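Local structure of terminase, large subunit (Enterobacteria phage P22, 4DKW) at residues I10-I15 with P149-F154; K16-E21 with V143-E148; Q40-L45 with S76-I81; N65-A70 with A105-S110. The protein drives viral DNA into empty capsids as an ATP-powered motor subunit and cuts the genome with its C-terminal nuclease domain, the part present here. One frame throughout, in Å; residues are numbered along the deposited sequence.

Contact 1 (I10-I15 with P149-F154); sequences IPEETI and PFFEEF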
loop_
_atom_site.group_PDB
_atom_site.type_symbol
_atom_site.label_atom_id
_atom_site.label_comp_id
_atom_site.label_asym_id
_atom_site.label_seq_id
_atom_site.Cartn_x
_atom_site.Cartn_y
_atom_site.Cartn_z
ATOM N N ILE A 10 -9.551 -16.148 -1.339
ATOM C CA ILE A 10 -8.290 -16.855 -1.307
ATOM C C ILE A 10 -7.988 -17.113 0.162
ATOM O O ILE A 10 -8.160 -16.224 0.996
ATOM C CB ILE A 10 -7.182 -15.999 -1.979
ATOM C CG1 ILE A 10 -7.571 -15.687 -3.429
ATOM C CG2 ILE A 10 -5.841 -16.698 -1.928
ATOM C CD1 ILE A 10 -6.622 -14.790 -4.151
ATOM N N PRO A 11 -7.578 -18.343 0.497
ATOM C CA PRO A 11 -7.180 -18.644 1.878
ATOM C C PRO A 11 -6.017 -17.758 2.322
ATOM O O PRO A 11 -4.992 -17.743 1.640
ATOM C CB PRO A 11 -6.728 -20.110 1.798
ATOM C CG PRO A 11 -7.424 -20.656 0.591
ATOM C CD PRO A 11 -7.511 -19.526 -0.378
ATOM N N GLU A 12 -6.182 -17.039 3.433
ATOM C CA GLU A 12 -5.125 -16.184 4.000
ATOM C C GLU A 12 -3.765 -16.848 4.090
ATOM O O GLU A 12 -2.736 -16.221 3.869
ATOM C CB GLU A 12 -5.484 -15.787 5.418
ATOM C CG GLU A 12 -6.636 -14.880 5.519
ATOM C CD GLU A 12 -6.949 -14.581 6.954
ATOM O OE1 GLU A 12 -8.142 -14.423 7.253
ATOM O OE2 GLU A 12 -6.007 -14.509 7.783
ATOM N N GLU A 13 -3.769 -18.125 4.439
ATOM C CA GLU A 13 -2.534 -18.842 4.666
ATOM C C GLU A 13 -1.728 -19.039 3.390
ATOM O O GLU A 13 -0.507 -19.184 3.452
ATOM C CB GLU A 13 -2.819 -20.173 5.388
ATOM C CG GLU A 13 -1.777 -20.518 6.508
ATOM C CD GLU A 13 -1.799 -19.522 7.692
ATOM O OE1 GLU A 13 -2.228 -18.355 7.538
ATOM O OE2 GLU A 13 -1.347 -19.904 8.785
ATOM N N THR A 14 -2.404 -19.009 2.240
ATOM C CA THR A 14 -1.704 -19.102 0.962
ATOM C C THR A 14 -0.893 -17.842 0.640
ATOM O O THR A 14 0.113 -17.914 -0.062
ATOM C CB THR A 14 -2.659 -19.445 -0.208
ATOM O OG1 THR A 14 -3.564 -18.365 -0.432
ATOM C CG2 THR A 14 -3.455 -20.694 0.105
ATOM N N ILE A 15 -1.301 -16.694 1.176
ATOM C CA ILE A 15 -0.552 -15.458 0.919
ATOM C C ILE A 15 0.317 -14.984 2.096
ATOM O O ILE A 15 1.076 -14.027 1.966
ATOM C CB ILE A 15 -1.465 -14.316 0.382
ATOM C CG1 ILE A 15 -2.351 -13.721 1.474
ATOM C CG2 ILE A 15 -2.351 -14.812 -0.763
ATOM C CD1 ILE A 15 -3.260 -12.629 0.948
ATOM N N PRO A 149 -2.876 -5.846 10.293
ATOM C CA PRO A 149 -3.899 -4.945 9.733
ATOM C C PRO A 149 -4.232 -5.204 8.259
ATOM O O PRO A 149 -5.339 -4.857 7.843
ATOM C CB PRO A 149 -3.276 -3.551 9.895
ATOM C CG PRO A 149 -2.384 -3.685 11.065
ATOM C CD PRO A 149 -1.807 -5.086 10.971
ATOM N N PHE A 150 -3.317 -5.799 7.490
ATOM C CA PHE A 150 -3.647 -6.198 6.124
ATOM C C PHE A 150 -4.717 -7.279 6.122
ATOM O O PHE A 150 -5.675 -7.216 5.366
ATOM C CB PHE A 150 -2.431 -6.729 5.370
ATOM C CG PHE A 150 -2.777 -7.289 4.011
ATOM C CD1 PHE A 150 -2.795 -6.465 2.897
ATOM C CD2 PHE A 150 -3.117 -8.632 3.853
ATOM C CE1 PHE A 150 -3.125 -6.969 1.640
ATOM C CE2 PHE A 150 -3.460 -9.134 2.611
ATOM C CZ PHE A 150 -3.458 -8.304 1.501
ATOM N N PHE A 151 -4.528 -8.299 6.947
ATOM C CA PHE A 151 -5.434 -9.445 6.948
ATOM C C PHE A 151 -6.822 -9.086 7.477
ATOM O O PHE A 151 -7.838 -9.617 7.010
ATOM C CB PHE A 151 -4.808 -10.617 7.717
ATOM C CG PHE A 151 -3.617 -11.201 7.027
ATOM C CD1 PHE A 151 -3.777 -11.915 5.841
ATOM C CD2 PHE A 151 -2.338 -11.008 7.531
ATOM C CE1 PHE A 151 -2.684 -12.443 5.180
ATOM C CE2 PHE A 151 -1.235 -11.536 6.877
ATOM C CZ PHE A 151 -1.410 -12.258 5.704
ATOM N N GLU A 152 -6.861 -8.171 8.439
ATOM C CA GLU A 152 -8.127 -7.655 8.953
ATOM C C GLU A 152 -8.983 -7.050 7.850
ATOM O O GLU A 152 -10.197 -7.247 7.828
ATOM C CB GLU A 152 -7.877 -6.615 10.045
ATOM C CG GLU A 152 -7.200 -7.183 11.285
ATOM C CD GLU A 152 -6.924 -6.127 12.349
ATOM O OE1 GLU A 152 -6.971 -4.915 12.025
ATOM O OE2 GLU A 152 -6.654 -6.511 13.511
ATOM N N GLU A 153 -8.347 -6.307 6.948
ATOM C CA GLU A 153 -9.041 -5.683 5.819
ATOM C C GLU A 153 -9.345 -6.686 4.703
ATOM O O GLU A 153 -10.433 -6.683 4.128
ATOM C CB GLU A 153 -8.213 -4.527 5.255
ATOM C CG GLU A 153 -7.896 -3.412 6.256
ATOM C CD GLU A 153 -7.314 -2.177 5.575
ATOM O OE1 GLU A 153 -7.086 -2.238 4.350
ATOM O OE2 GLU A 153 -7.090 -1.149 6.254
ATOM N N PHE A 154 -8.361 -7.530 4.409
ATOM C CA PHE A 154 -8.449 -8.603 3.421
ATOM C C PHE A 154 -9.691 -9.456 3.665
ATOM O O PHE A 154 -10.408 -9.816 2.720
ATOM C CB PHE A 154 -7.164 -9.433 3.516
ATOM C CG PHE A 154 -7.102 -10.616 2.583
ATOM C CD1 PHE A 154 -6.613 -10.473 1.292
ATOM C CD2 PHE A 154 -7.462 -11.885 3.026
ATOM C CE1 PHE A 154 -6.526 -11.556 0.452
ATOM C CE2 PHE A 154 -7.377 -12.980 2.179
ATOM C CZ PHE A 154 -6.908 -12.816 0.896
#

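Contact 2 (K16-E21 with V143-E148); sequences KCQPFE and VFNTCE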
loop_
_atom_site.group_PDB
_atom_site.type_symbol
_atom_site.label_atom_id
_atom_site.label_comp_id
_atom_site.label_asym_id
_atom_site.label_seq_id
_atom_site.Cartn_x
_atom_site.Cartn_y
_atom_site.Cartn_z
ATOM N N LYS A 16 0.219 -15.670 3.229
ATOM C CA LYS A 16 0.965 -15.307 4.434
ATOM C C LYS A 16 2.371 -15.925 4.365
ATOM O O LYS A 16 2.532 -17.019 3.842
ATOM C CB LYS A 16 0.167 -15.774 5.670
ATOM C CG LYS A 16 0.580 -15.181 7.016
ATOM C CD LYS A 16 -0.381 -15.588 8.154
ATOM C CE LYS A 16 -1.794 -15.022 7.950
ATOM N NZ LYS A 16 -2.675 -15.162 9.149
ATOM N N CYS A 17 3.393 -15.220 4.851
ATOM C CA CYS A 17 4.740 -15.798 4.927
ATOM C C CYS A 17 5.464 -15.359 6.191
ATOM O O CYS A 17 5.092 -14.355 6.789
ATOM C CB CYS A 17 5.574 -15.445 3.681
ATOM S SG CYS A 17 6.158 -13.734 3.572
ATOM N N GLN A 18 6.491 -16.116 6.589
ATOM C CA GLN A 18 7.390 -15.717 7.681
ATOM C C GLN A 18 8.264 -14.542 7.270
ATOM O O GLN A 18 8.785 -14.528 6.157
ATOM C CB GLN A 18 8.304 -16.876 8.087
ATOM C CG GLN A 18 7.579 -18.071 8.642
ATOM C CD GLN A 18 7.000 -17.814 10.018
ATOM O OE1 GLN A 18 7.479 -16.957 10.759
ATOM N NE2 GLN A 18 5.973 -18.563 10.371
ATOM N N PRO A 19 8.428 -13.553 8.167
ATOM C CA PRO A 19 9.332 -12.427 7.915
ATOM C C PRO A 19 10.779 -12.878 7.689
ATOM O O PRO A 19 11.216 -13.890 8.229
ATOM C CB PRO A 19 9.245 -11.615 9.208
ATOM C CG PRO A 19 7.934 -11.959 9.773
ATOM C CD PRO A 19 7.708 -13.402 9.442
ATOM N N PHE A 20 11.510 -12.112 6.891
ATOM C CA PHE A 20 12.912 -12.362 6.623
ATOM C C PHE A 20 13.541 -11.007 6.380
ATOM O O PHE A 20 12.829 -10.003 6.240
ATOM C CB PHE A 20 13.084 -13.275 5.395
ATOM C CG PHE A 20 12.389 -12.770 4.138
ATOM C CD1 PHE A 20 13.065 -11.964 3.218
ATOM C CD2 PHE A 20 11.069 -13.119 3.872
ATOM C CE1 PHE A 20 12.441 -11.502 2.080
ATOM C CE2 PHE A 20 10.429 -12.659 2.723
ATOM C CZ PHE A 20 11.118 -11.845 1.828
ATOM N N GLU A 21 14.868 -10.961 6.343
ATOM C CA GLU A 21 15.560 -9.716 6.022
ATOM C C GLU A 21 15.638 -9.493 4.516
ATOM O O GLU A 21 15.871 -10.428 3.744
ATOM C CB GLU A 21 16.962 -9.706 6.624
ATOM C CG GLU A 21 16.994 -9.452 8.111
ATOM C CD GLU A 21 18.409 -9.292 8.614
ATOM O OE1 GLU A 21 19.313 -9.068 7.775
ATOM O OE2 GLU A 21 18.619 -9.393 9.843
ATOM N N VAL A 143 2.295 -11.685 2.189
ATOM C CA VAL A 143 2.221 -10.717 3.286
ATOM C C VAL A 143 2.884 -11.310 4.526
ATOM O O VAL A 143 2.564 -12.430 4.911
ATOM C CB VAL A 143 0.748 -10.349 3.594
ATOM C CG1 VAL A 143 0.649 -9.301 4.728
ATOM C CG2 VAL A 143 0.077 -9.838 2.337
ATOM N N PHE A 144 3.819 -10.580 5.135
ATOM C CA PHE A 144 4.457 -11.038 6.374
ATOM C C PHE A 144 3.375 -11.284 7.418
ATOM O O PHE A 144 2.428 -10.508 7.517
ATOM C CB PHE A 144 5.436 -9.990 6.912
ATOM C CG PHE A 144 6.762 -9.953 6.196
ATOM C CD1 PHE A 144 6.936 -10.575 4.965
ATOM C CD2 PHE A 144 7.841 -9.290 6.768
ATOM C CE1 PHE A 144 8.172 -10.540 4.312
ATOM C CE2 PHE A 144 9.071 -9.256 6.135
ATOM C CZ PHE A 144 9.241 -9.881 4.906
ATOM N N ASN A 145 3.500 -12.357 8.190
ATOM C CA ASN A 145 2.493 -12.665 9.204
ATOM C C ASN A 145 2.408 -11.630 10.336
ATOM O O ASN A 145 1.494 -11.672 11.152
ATOM C CB ASN A 145 2.665 -14.098 9.741
ATOM C CG ASN A 145 4.016 -14.338 10.389
ATOM O OD1 ASN A 145 4.527 -13.504 11.138
ATOM N ND2 ASN A 145 4.596 -15.502 10.118
ATOM N N THR A 146 3.355 -10.699 10.360
ATOM C CA THR A 146 3.379 -9.623 11.338
ATOM C C THR A 146 2.606 -8.381 10.865
ATOM O O THR A 146 2.553 -7.373 11.566
ATOM C CB THR A 146 4.830 -9.224 11.660
ATOM O OG1 THR A 146 5.545 -8.979 10.435
ATOM C CG2 THR A 146 5.527 -10.330 12.458
ATOM N N CYS A 147 2.010 -8.462 9.676
ATOM C CA CYS A 147 1.252 -7.341 9.111
ATOM C C CYS A 147 -0.236 -7.590 9.266
ATOM O O CYS A 147 -0.974 -7.563 8.284
ATOM C CB CYS A 147 1.573 -7.143 7.625
ATOM S SG CYS A 147 3.265 -6.688 7.306
ATOM N N GLU A 148 -0.671 -7.839 10.498
ATOM C CA GLU A 148 -2.070 -8.162 10.775
ATOM C C GLU A 148 -3.140 -7.174 10.255
ATOM O O GLU A 148 -4.210 -7.615 9.825
ATOM C CB GLU A 148 -2.273 -8.454 12.269
ATOM C CG GLU A 148 -3.691 -8.895 12.644
ATOM C CD GLU A 148 -4.099 -10.231 12.010
ATOM O OE1 GLU A 148 -3.214 -11.007 11.582
ATOM O OE2 GLU A 148 -5.319 -10.502 11.951
#

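Contact 3 (Q40-L45 with S76-I81); sequences QAHIQL and SWANKI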
loop_
_atom_site.group_PDB
_atom_site.type_symbol
_atom_site.label_atom_id
_atom_site.label_comp_id
_atom_site.label_asym_id
_atom_site.label_seq_id
_atom_site.Cartn_x
_atom_site.Cartn_y
_atom_site.Cartn_z
ATOM N N GLN A 40 -5.161 6.421 8.701
ATOM C CA GLN A 40 -4.157 6.473 7.650
ATOM C C GLN A 40 -3.381 5.151 7.645
ATOM O O GLN A 40 -3.391 4.405 8.633
ATOM C CB GLN A 40 -3.209 7.657 7.858
ATOM C CG GLN A 40 -2.313 7.553 9.082
ATOM C CD GLN A 40 -1.315 8.694 9.147
ATOM O OE1 GLN A 40 -0.380 8.762 8.346
ATOM N NE2 GLN A 40 -1.517 9.604 10.091
ATOM N N ALA A 41 -2.727 4.850 6.529
ATOM C CA ALA A 41 -1.848 3.686 6.460
ATOM C C ALA A 41 -0.531 4.029 5.777
ATOM O O ALA A 41 -0.509 4.745 4.776
ATOM C CB ALA A 41 -2.537 2.519 5.740
ATOM N N HIS A 42 0.569 3.536 6.330
ATOM C CA HIS A 42 1.847 3.583 5.635
ATOM C C HIS A 42 2.379 2.157 5.520
ATOM O O HIS A 42 2.480 1.455 6.528
ATOM C CB HIS A 42 2.851 4.461 6.388
ATOM C CG HIS A 42 4.063 4.811 5.580
ATOM N ND1 HIS A 42 4.114 5.919 4.765
ATOM C CD2 HIS A 42 5.250 4.180 5.437
ATOM C CE1 HIS A 42 5.291 5.963 4.164
ATOM N NE2 HIS A 42 6.000 4.927 4.559
ATOM N N ILE A 43 2.703 1.724 4.302
ATOM C CA ILE A 43 3.138 0.345 4.072
ATOM C C ILE A 43 4.489 0.302 3.392
ATOM O O ILE A 43 4.945 1.294 2.836
ATOM C CB ILE A 43 2.119 -0.466 3.220
ATOM C CG1 ILE A 43 1.985 0.117 1.803
ATOM C CG2 ILE A 43 0.753 -0.508 3.920
ATOM C CD1 ILE A 43 2.951 -0.462 0.711
ATOM N N GLN A 44 5.122 -0.862 3.437
ATOM C CA GLN A 44 6.344 -1.087 2.682
ATOM C C GLN A 44 6.225 -2.403 1.930
ATOM O O GLN A 44 5.877 -3.440 2.498
ATOM C CB GLN A 44 7.594 -1.090 3.575
ATOM C CG GLN A 44 8.894 -1.295 2.793
ATOM C CD GLN A 44 10.127 -1.043 3.636
ATOM O OE1 GLN A 44 10.798 -1.978 4.067
ATOM N NE2 GLN A 44 10.427 0.227 3.885
ATOM N N LEU A 45 6.523 -2.340 0.645
ATOM C CA LEU A 45 6.410 -3.473 -0.228
ATOM C C LEU A 45 7.804 -3.809 -0.738
ATOM O O LEU A 45 8.572 -2.911 -1.095
ATOM C CB LEU A 45 5.493 -3.066 -1.380
ATOM C CG LEU A 45 4.888 -4.052 -2.360
ATOM C CD1 LEU A 45 4.016 -5.093 -1.642
ATOM C CD2 LEU A 45 4.076 -3.247 -3.358
ATOM N N SER A 76 11.909 4.229 11.149
ATOM C CA SER A 76 12.940 3.197 11.251
ATOM C C SER A 76 13.022 2.356 9.979
ATOM O O SER A 76 14.118 1.983 9.551
ATOM C CB SER A 76 12.733 2.303 12.485
ATOM O OG SER A 76 11.451 1.695 12.489
ATOM N N TRP A 77 11.867 2.070 9.375
ATOM C CA TRP A 77 11.836 1.345 8.102
ATOM C C TRP A 77 11.503 2.214 6.875
ATOM O O TRP A 77 11.875 1.870 5.743
ATOM C CB TRP A 77 10.940 0.084 8.166
ATOM C CG TRP A 77 9.559 0.247 8.765
ATOM C CD1 TRP A 77 9.210 0.092 10.080
ATOM C CD2 TRP A 77 8.338 0.557 8.065
ATOM N NE1 TRP A 77 7.858 0.300 10.241
ATOM C CE2 TRP A 77 7.300 0.583 9.023
ATOM C CE3 TRP A 77 8.022 0.819 6.727
ATOM C CZ2 TRP A 77 5.974 0.857 8.681
ATOM C CZ3 TRP A 77 6.702 1.091 6.392
ATOM C CH2 TRP A 77 5.699 1.114 7.364
ATOM N N ALA A 78 10.826 3.339 7.101
ATOM C CA ALA A 78 10.382 4.203 6.008
ATOM C C ALA A 78 11.462 5.171 5.519
ATOM O O ALA A 78 11.331 5.758 4.453
ATOM C CB ALA A 78 9.129 4.968 6.418
ATOM N N ASN A 79 12.521 5.343 6.305
ATOM C CA ASN A 79 13.563 6.316 5.992
ATOM C C ASN A 79 14.195 6.113 4.611
ATOM O O ASN A 79 14.676 5.024 4.299
ATOM C CB ASN A 79 14.640 6.300 7.080
ATOM C CG ASN A 79 15.572 7.484 6.995
ATOM O OD1 ASN A 79 15.177 8.579 6.599
ATOM N ND2 ASN A 79 16.822 7.270 7.371
ATOM N N LYS A 80 14.168 7.173 3.802
ATOM C CA LYS A 80 14.769 7.214 2.461
ATOM C C LYS A 80 14.048 6.393 1.386
ATOM O O LYS A 80 14.478 6.366 0.234
ATOM C CB LYS A 80 16.264 6.858 2.503
ATOM C CG LYS A 80 17.160 7.987 2.956
ATOM C CD LYS A 80 17.977 7.584 4.173
ATOM C CE LYS A 80 18.777 6.314 3.923
ATOM N NZ LYS A 80 19.617 5.924 5.096
ATOM N N ILE A 81 12.949 5.740 1.748
ATOM C CA ILE A 81 12.196 4.924 0.790
ATOM C C ILE A 81 11.154 5.776 0.061
ATOM O O ILE A 81 10.379 6.477 0.711
ATOM C CB ILE A 81 11.470 3.772 1.506
ATOM C CG1 ILE A 81 12.441 3.000 2.407
ATOM C CG2 ILE A 81 10.786 2.877 0.508
ATOM C CD1 ILE A 81 13.704 2.514 1.705
#

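Contact 4 (N65-A70 with A105-S110); sequences NTAVQA and ADAGFS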
loop_
_atom_site.group_PDB
_atom_site.type_symbol
_atom_site.label_atom_id
_atom_site.label_comp_id
_atom_site.label_asym_id
_atom_site.label_seq_id
_atom_site.Cartn_x
_atom_site.Cartn_y
_atom_site.Cartn_z
ATOM N N ASN A 65 -3.730 10.624 13.622
ATOM C CA ASN A 65 -2.306 10.932 13.731
ATOM C C ASN A 65 -1.876 11.931 12.659
ATOM O O ASN A 65 -2.327 11.872 11.511
ATOM C CB ASN A 65 -1.450 9.660 13.630
ATOM C CG ASN A 65 -1.188 9.015 14.981
ATOM O OD1 ASN A 65 -2.004 9.113 15.904
ATOM N ND2 ASN A 65 -0.036 8.358 15.106
ATOM N N THR A 66 -1.011 12.859 13.042
ATOM C CA THR A 66 -0.464 13.810 12.093
ATOM C C THR A 66 0.636 13.142 11.281
ATOM O O THR A 66 1.006 11.997 11.547
ATOM C CB THR A 66 0.123 15.033 12.817
ATOM O OG1 THR A 66 1.223 14.618 13.631
ATOM C CG2 THR A 66 -0.925 15.686 13.695
ATOM N N ALA A 67 1.157 13.859 10.289
ATOM C CA ALA A 67 2.273 13.356 9.494
ATOM C C ALA A 67 3.537 13.203 10.348
ATOM O O ALA A 67 4.307 12.259 10.155
ATOM C CB ALA A 67 2.533 14.269 8.298
ATOM N N VAL A 68 3.736 14.131 11.290
ATOM C CA VAL A 68 4.861 14.083 12.226
ATOM C C VAL A 68 4.798 12.834 13.104
ATOM O O VAL A 68 5.819 12.203 13.375
ATOM C CB VAL A 68 4.911 15.362 13.108
ATOM C CG1 VAL A 68 6.047 15.290 14.126
ATOM C CG2 VAL A 68 5.023 16.614 12.237
ATOM N N GLN A 69 3.591 12.476 13.537
ATOM C CA GLN A 69 3.393 11.259 14.314
ATOM C C GLN A 69 3.585 10.002 13.470
ATOM O O GLN A 69 4.133 9.012 13.955
ATOM C CB GLN A 69 2.014 11.233 14.969
ATOM C CG GLN A 69 1.792 12.334 15.997
ATOM C CD GLN A 69 0.387 12.315 16.562
ATOM O OE1 GLN A 69 -0.535 12.894 15.985
ATOM N NE2 GLN A 69 0.212 11.641 17.691
ATOM N N ALA A 70 3.126 10.037 12.220
ATOM C CA ALA A 70 3.318 8.910 11.318
ATOM C C ALA A 70 4.810 8.645 11.136
ATOM O O ALA A 70 5.275 7.516 11.300
ATOM C CB ALA A 70 2.650 9.174 9.974
ATOM N N ALA A 105 6.121 15.144 3.298
ATOM C CA ALA A 105 7.488 15.400 2.870
ATOM C C ALA A 105 8.214 16.228 3.924
ATOM O O ALA A 105 9.370 15.955 4.256
ATOM C CB ALA A 105 7.500 16.106 1.521
ATOM N N ASP A 106 7.524 17.235 4.458
ATOM C CA ASP A 106 8.112 18.127 5.454
ATOM C C ASP A 106 8.397 17.363 6.736
ATOM O O ASP A 106 9.312 17.711 7.483
ATOM C CB ASP A 106 7.195 19.323 5.746
ATOM C CG ASP A 106 7.154 20.326 4.602
ATOM O OD1 ASP A 106 8.063 20.299 3.742
ATOM O OD2 ASP A 106 6.212 21.149 4.571
ATOM N N ALA A 107 7.604 16.321 6.974
ATOM C CA ALA A 107 7.756 15.467 8.149
ATOM C C ALA A 107 8.932 14.497 8.002
ATOM O O ALA A 107 9.386 13.908 8.982
ATOM C CB ALA A 107 6.464 14.705 8.426
ATOM N N GLY A 108 9.419 14.329 6.778
ATOM C CA GLY A 108 10.611 13.531 6.552
ATOM C C GLY A 108 10.473 12.413 5.528
ATOM O O GLY A 108 11.462 11.793 5.123
ATOM N N PHE A 109 9.248 12.136 5.108
ATOM C CA PHE A 109 9.039 11.073 4.144
ATOM C C PHE A 109 9.560 11.467 2.761
ATOM O O PHE A 109 9.466 12.635 2.356
ATOM C CB PHE A 109 7.560 10.738 4.026
ATOM C CG PHE A 109 6.973 10.062 5.234
ATOM C CD1 PHE A 109 7.134 8.696 5.432
ATOM C CD2 PHE A 109 6.219 10.781 6.151
ATOM C CE1 PHE A 109 6.581 8.066 6.532
ATOM C CE2 PHE A 109 5.662 10.155 7.257
ATOM C CZ PHE A 109 5.844 8.797 7.444
ATOM N N SER A 110 10.101 10.485 2.039
ATOM C CA SER A 110 10.525 10.691 0.657
ATOM C C SER A 110 9.343 10.503 -0.297
ATOM O O SER A 110 9.240 9.514 -1.023
ATOM C CB SER A 110 11.671 9.742 0.311
ATOM O OG SER A 110 12.714 9.865 1.263
#

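Contact 1 (I10-I15 with P149-F154)
In this RNase H-like nuclease domain a short N-terminal helical turn packs against helix 148-156, and the contact is mostly aliphatic on aromatic. No hydrogen bond joins the two segments. Ile15 is the apolar centre. Its CG1 takes the crowded position between the backbone N and the carbonyl carbon (chi1 74°), which sends CD1 out toward the helix. Ile15 CD1 lies over one face of the Phe154 ring, 3.5 Å from CE1 of Phe154. The same methyl meets the edge of the Phe150 ring at CE2, and Ile15 CG1 meets the edge of Phe151 at CE1, 3.9 Å away. Ile10 adds its CB, 4.3 Å from CZ of Phe154, and rests on helix 125-137. The polar group is Glu12. Its extended chain slides past Phe154, with Glu12 CG 3.9 Å from CE2 of that ring. Its carboxylate forms a salt bridge with Arg155. The carboxylate plane is 21° from the ring plane of Phe151, and Glu12 OE2 is 3.9 Å from CD1 of Phe151. Within the turn, Pro11 O accepts from both N and OG1 of Thr14. At the edge of the Phe154 ring, in its plane, the carbonyl O of Ile10 sits 3.5 Å from CE2.

Contact 2 (K16-E21 with V143-E148)
A short parallel beta pairing adds strand 16-17 to strand 141-144 of the mixed central sheet. Phe144, Asn145 and Pro19 bury the most surface. The backbone N and O of Cys17 both bond across: N donates to Val143 O at 2.9 Å, and O accepts from Asn145 N at 2.9 Å, nearly along the C=O axis. Phe144 has CG anti to its carbonyl carbon (chi1 -78°), and its ring packs against the loop 18-20. Pro19 CA stands over one face of this ring, 3.7 Å from the Phe144 centroid, as a CH-pi contact. Cys17 SG approaches obliquely, 3.5 Å from CD1 of Phe144. Phe20 lays one ring face on CZ of Phe144. The two side chains cross at about a right angle, and the ring planes are 58° apart, an oblique pair. Trp46 meets both phenyl rings edge-to-face. Asn145 follows the strand, within a type I turn from Phe144 to Cys147. Its CB packs on CG of Lys16, whose chain goes on to a cation-pi contact with Phe151. Asn145 OD1 lies beside Pro19 CD. The Asn145 amide ends in a weak hydrogen bond, with ND2 3.3 Å from Gln18 OE1.

Contact 3 (Q40-L45 with S76-I81)
Trp77 and two strand side chains, His42 and Gln44, run past each other in opposite directions, in helix-on-sheet packing of the RNase H-like nuclease domain. The indole comes from the crowded chi1 position (48°), between the backbone N and the carbonyl carbon, and reaches the strand. His42 and Gln44, two apart on the strand, both point toward the helix; CG anti to the backbone N then extends each outward. The imidazole turns its edge to the indole, with His42 CD2 3.5 Å from Trp77 CZ3. The two planes are 46° apart, an oblique pair. The far rim of the indole touches the strand backbone, where Trp77 CH2 is 3.3 Å from His42 O. The Gln44 amide plane is perpendicular to the indole. Gln44 NE2 donates to Trp77 O at 2.9 Å, from above the carbonyl plane and with a bent N-H...O angle of 140°. NE2 also bonds to Asp30, and OE1 accepts from Trp46 NE1, so both ends of the buried amide are held. His42 NE2 bonds to Asp30. Strand 40-48, which pairs with 27-33 and 53-62, carries the C-terminal end of helix 67-78 on one face, while Ile43 faces helix 171-181 on the other.

Contact 4 (N65-A70 with A105-S110)
Phe109 CG is anti to its carbonyl carbon (chi1 -70°), and this swings the ring toward helix 67-78. Just before it, Gly108 has a positive phi of 126° and ends helix 97-107 in a Schellman motif. The start of helix 67-78 thus meets the end of helix 97-107 in the RNase H-like domain. Ala107, in the last helical turn, and Phe109, just after Gly108, both point toward the other helix. Ala107 CB fits against the backbone there, 3.7 Å from Ala67 O. Ala107 CB also meets Ala67 CB at 4.0 Å. The phenyl ring enters edge first: Phe109 CZ is 3.8 Å from the carbonyl carbon of Ala70, and CE2 lies a similar distance from Ala67 O. The ring also packs on His42 and meets Trp71 edge-to-face. The start of helix 67-78 is closed by a capping box. Thr66 OG1 accepts from Gln69 N at 3.2 Å, and Gln69 OE1 accepts from Thr66 N at 3.0 Å. These bonds do not cross to the other segment. With no hydrogen bond across, two helix ends are joined by van der Waals packing of methyls and a ring edge on side chains and backbone. The small alanine methyls permit a close approach, with Val68 CA and Ala107 CA 5.2 Å apart.

How the contacts relate
Contact 2 extends the mixed sheet of an RNase H-like fold; contacts 1, 3 and 4 involve the helices beside it. Contacts 1 and 2 are neighbours, with centres 11 Å apart. Strand 16-17 directly follows helix 12-15, and helix 148-156 follows strand 141-144. Ile15 O and Val143 N, 2.6 Å apart, probably hydrogen-bond and so join contacts 1 and 2. The centres of contacts 3 and 4 are also 11 Å apart; the two share helix 67-78 and meet where His42 touches Phe109. Contacts 1 and 4 are 28 Å apart, on opposite sides of the chain's centre. Along the chain, contact 1 encloses contact 2, which encloses the interleaved contacts 3 and 4. Helices thus pack on both sides of the sheet carrying the magnesium ligand Asp33.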